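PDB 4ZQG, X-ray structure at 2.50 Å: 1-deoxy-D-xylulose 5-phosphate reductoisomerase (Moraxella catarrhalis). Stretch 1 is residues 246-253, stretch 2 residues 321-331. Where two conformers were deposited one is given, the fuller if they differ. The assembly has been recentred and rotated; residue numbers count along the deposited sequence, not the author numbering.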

# COMPACT_ATOMS: atom_id res chain seq x y z
N LYS A 246 8.50 -17.87 7.92
CA LYS A 246 9.43 -18.01 9.05
C LYS A 246 10.01 -16.66 9.38
O LYS A 246 9.88 -15.74 8.61
CB LYS A 246 10.56 -18.97 8.72
CG LYS A 246 10.11 -20.31 8.19
CD LYS A 246 9.56 -21.16 9.28
CE LYS A 246 9.14 -22.50 8.74
NZ LYS A 246 8.71 -23.29 9.91
N GLU A 247 10.61 -16.51 10.54
CA GLU A 247 10.98 -15.19 11.03
C GLU A 247 11.99 -14.45 10.16
O GLU A 247 12.00 -13.24 10.16
CB GLU A 247 11.48 -15.22 12.49
CG GLU A 247 12.65 -16.16 12.79
CD GLU A 247 13.96 -15.76 12.12
OE1 GLU A 247 14.24 -14.55 12.07
OE2 GLU A 247 14.73 -16.65 11.66
N HIS A 248 12.86 -15.17 9.45
CA HIS A 248 13.87 -14.50 8.61
C HIS A 248 13.19 -13.63 7.55
O HIS A 248 13.65 -12.54 7.27
CB HIS A 248 14.88 -15.49 7.98
CG HIS A 248 14.25 -16.46 7.05
ND1 HIS A 248 14.18 -16.25 5.70
CD2 HIS A 248 13.61 -17.63 7.28
CE1 HIS A 248 13.53 -17.25 5.13
NE2 HIS A 248 13.17 -18.10 6.07
N GLN A 249 12.05 -14.09 7.05
CA GLN A 249 11.22 -13.31 6.14
C GLN A 249 10.43 -12.11 6.72
O GLN A 249 9.73 -11.42 5.96
CB GLN A 249 10.26 -14.26 5.44
CG GLN A 249 10.93 -14.98 4.29
CD GLN A 249 10.09 -16.13 3.78
OE1 GLN A 249 9.73 -17.05 4.58
NE2 GLN A 249 9.78 -16.11 2.47
N ILE A 250 10.51 -11.85 8.02
CA ILE A 250 9.78 -10.74 8.60
C ILE A 250 10.72 -9.88 9.38
O ILE A 250 11.28 -10.32 10.34
CB ILE A 250 8.70 -11.26 9.56
CG1 ILE A 250 7.71 -12.14 8.81
CG2 ILE A 250 7.97 -10.10 10.21
CD1 ILE A 250 6.79 -12.88 9.74
N GLN A 251 10.87 -8.63 8.98
CA GLN A 251 11.82 -7.72 9.62
C GLN A 251 11.06 -6.59 10.29
O GLN A 251 9.88 -6.41 10.04
CB GLN A 251 12.82 -7.19 8.60
CG GLN A 251 13.67 -8.30 7.97
CD GLN A 251 14.31 -9.23 8.99
OE1 GLN A 251 15.08 -8.79 9.84
NE2 GLN A 251 14.02 -10.53 8.89
N VAL A 252 11.76 -5.84 11.14
CA VAL A 252 11.13 -4.83 11.95
C VAL A 252 11.85 -3.55 11.77
O VAL A 252 13.08 -3.51 11.84
CB VAL A 252 11.23 -5.22 13.44
CG1 VAL A 252 10.89 -4.04 14.37
CG2 VAL A 252 10.36 -6.42 13.71
N VAL A 253 11.06 -2.50 11.55
CA VAL A 253 11.56 -1.14 11.47
C VAL A 253 10.88 -0.27 12.54
O VAL A 253 9.67 -0.32 12.71
CB VAL A 253 11.36 -0.56 10.02
CG1 VAL A 253 9.91 -0.53 9.59
CG2 VAL A 253 11.97 0.83 9.90
N CYS A 321 13.75 -7.89 24.44
CA CYS A 321 12.52 -8.61 24.23
C CYS A 321 12.35 -8.99 22.78
O CYS A 321 11.85 -10.07 22.47
CB CYS A 321 11.33 -7.77 24.72
SG CYS A 321 11.05 -8.00 26.50
N LEU A 322 12.77 -8.11 21.88
CA LEU A 322 12.70 -8.38 20.43
C LEU A 322 13.75 -9.41 19.93
O LEU A 322 13.40 -10.31 19.17
CB LEU A 322 12.78 -7.07 19.66
CG LEU A 322 12.48 -7.14 18.18
CD1 LEU A 322 11.22 -7.92 17.84
CD2 LEU A 322 12.40 -5.71 17.71
N LYS A 323 15.00 -9.30 20.38
CA LYS A 323 15.97 -10.40 20.16
C LYS A 323 15.34 -11.73 20.60
O LYS A 323 15.38 -12.71 19.87
CB LYS A 323 17.25 -10.16 20.96
CG LYS A 323 18.52 -9.91 20.19
CD LYS A 323 19.61 -9.20 21.05
CE LYS A 323 20.07 -9.97 22.31
N LEU A 324 14.75 -11.74 21.82
CA LEU A 324 14.35 -12.99 22.45
C LEU A 324 13.14 -13.58 21.76
O LEU A 324 12.98 -14.79 21.69
CB LEU A 324 14.10 -12.78 23.93
CG LEU A 324 15.30 -12.22 24.73
CD1 LEU A 324 14.89 -11.69 26.09
CD2 LEU A 324 16.38 -13.26 24.90
N ALA A 325 12.31 -12.73 21.18
CA ALA A 325 11.16 -13.24 20.44
C ALA A 325 11.54 -13.89 19.15
O ALA A 325 10.90 -14.88 18.72
CB ALA A 325 10.18 -12.13 20.18
N ARG A 326 12.56 -13.33 18.50
CA ARG A 326 13.02 -13.91 17.25
C ARG A 326 13.63 -15.27 17.55
O ARG A 326 13.25 -16.27 16.97
CB ARG A 326 13.99 -12.99 16.51
CG ARG A 326 14.13 -13.38 15.04
CD ARG A 326 15.03 -12.42 14.27
NE ARG A 326 14.40 -11.13 14.09
CZ ARG A 326 13.47 -10.87 13.18
NH1 ARG A 326 12.95 -9.63 13.11
NH2 ARG A 326 13.05 -11.82 12.35
N TYR A 327 14.53 -15.29 18.53
CA TYR A 327 15.11 -16.52 19.02
C TYR A 327 14.03 -17.54 19.28
O TYR A 327 14.13 -18.68 18.85
CB TYR A 327 15.93 -16.23 20.27
CG TYR A 327 16.44 -17.46 21.00
CD1 TYR A 327 17.09 -18.50 20.31
CD2 TYR A 327 16.29 -17.58 22.39
CE1 TYR A 327 17.57 -19.62 21.00
CE2 TYR A 327 16.77 -18.68 23.08
CZ TYR A 327 17.40 -19.70 22.38
OH TYR A 327 17.87 -20.79 23.09
N ALA A 328 12.96 -17.13 19.94
CA ALA A 328 11.88 -18.06 20.26
C ALA A 328 11.15 -18.49 19.01
O ALA A 328 10.83 -19.66 18.85
CB ALA A 328 10.93 -17.45 21.29
N ALA A 329 10.89 -17.55 18.11
CA ALA A 329 10.21 -17.92 16.86
C ALA A 329 10.95 -19.02 16.12
O ALA A 329 10.33 -19.91 15.59
CB ALA A 329 10.06 -16.71 15.98
N ARG A 330 12.28 -18.94 16.11
CA ARG A 330 13.10 -19.98 15.50
C ARG A 330 13.02 -21.30 16.26
O ARG A 330 13.05 -22.37 15.64
CB ARG A 330 14.57 -19.54 15.43
CG ARG A 330 14.89 -18.66 14.24
CD ARG A 330 15.92 -17.58 14.57
NE ARG A 330 17.26 -17.91 14.09
CZ ARG A 330 18.19 -17.00 13.81
NH1 ARG A 330 17.92 -15.72 13.97
NH2 ARG A 330 19.39 -17.38 13.40
N LEU A 331 12.92 -21.24 17.59
CA LEU A 331 12.84 -22.46 18.40
C LEU A 331 11.53 -23.20 18.22
O LEU A 331 11.50 -24.38 18.36
CB LEU A 331 13.10 -22.20 19.88
CG LEU A 331 14.53 -21.89 20.35
CD1 LEU A 331 14.88 -22.70 21.57
CD2 LEU A 331 15.63 -22.16 19.35

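This is a small, mainly polar contact in which one arginine of a helix, Arg 326, reaches a short 3-10 turn and the start of the strand that follows it, with a salt bridge at its centre and a modest apolar contact at one end. Strand 250-253 and helix 321-331 run almost exactly antiparallel, at 174°, but their axes come no closer than 11.6 Å, so the contact is made by side chains that reach across the gap. The backbones draw nearer at the turn, where the CA atoms of Glu 247 and Ala 329 lie 6.5 Å apart. The small methyl of Ala 329 suits this place: Ala 329 CB sits 4.1 Å from Glu 247 CB.

The CA-to-CB bond of Arg 326 points sideways to stretch 1, but extended chi1 and chi2 (both t) help bring the end of the side chain nearer. There Arg 326 NH2 donates to Glu 247 OE1 at 3.0 Å with a nearly straight angle of 167°, a hydrogen bond reinforced by opposite charges. Arg 326 NH2 also donates to Ile 250 O at 3.1 Å, while Arg 326 NH1 adds a weak bond to Ile 250 O at 3.3 Å. Arginine fits this role because its planar group presents several N-H donors along its edge, here serving a carboxylate and a backbone carbonyl together.

Glu 247 is buried and points toward the helix, and its carboxylate is balanced by two arginines. Glu 247 OE2 lies 3.7 Å from Arg 330 NE, a long salt bridge resting on charge alone, since the oxygen sits well out of the guanidinium plane and no N-H is aimed at it.

Farther along the strand, Val 252 and Leu 322 point toward each other's stretch. Val 252 CG1 meets Leu 322 CD2 at 4.0 Å, a van der Waals contact between branched, apolar side chains suited to a buried setting.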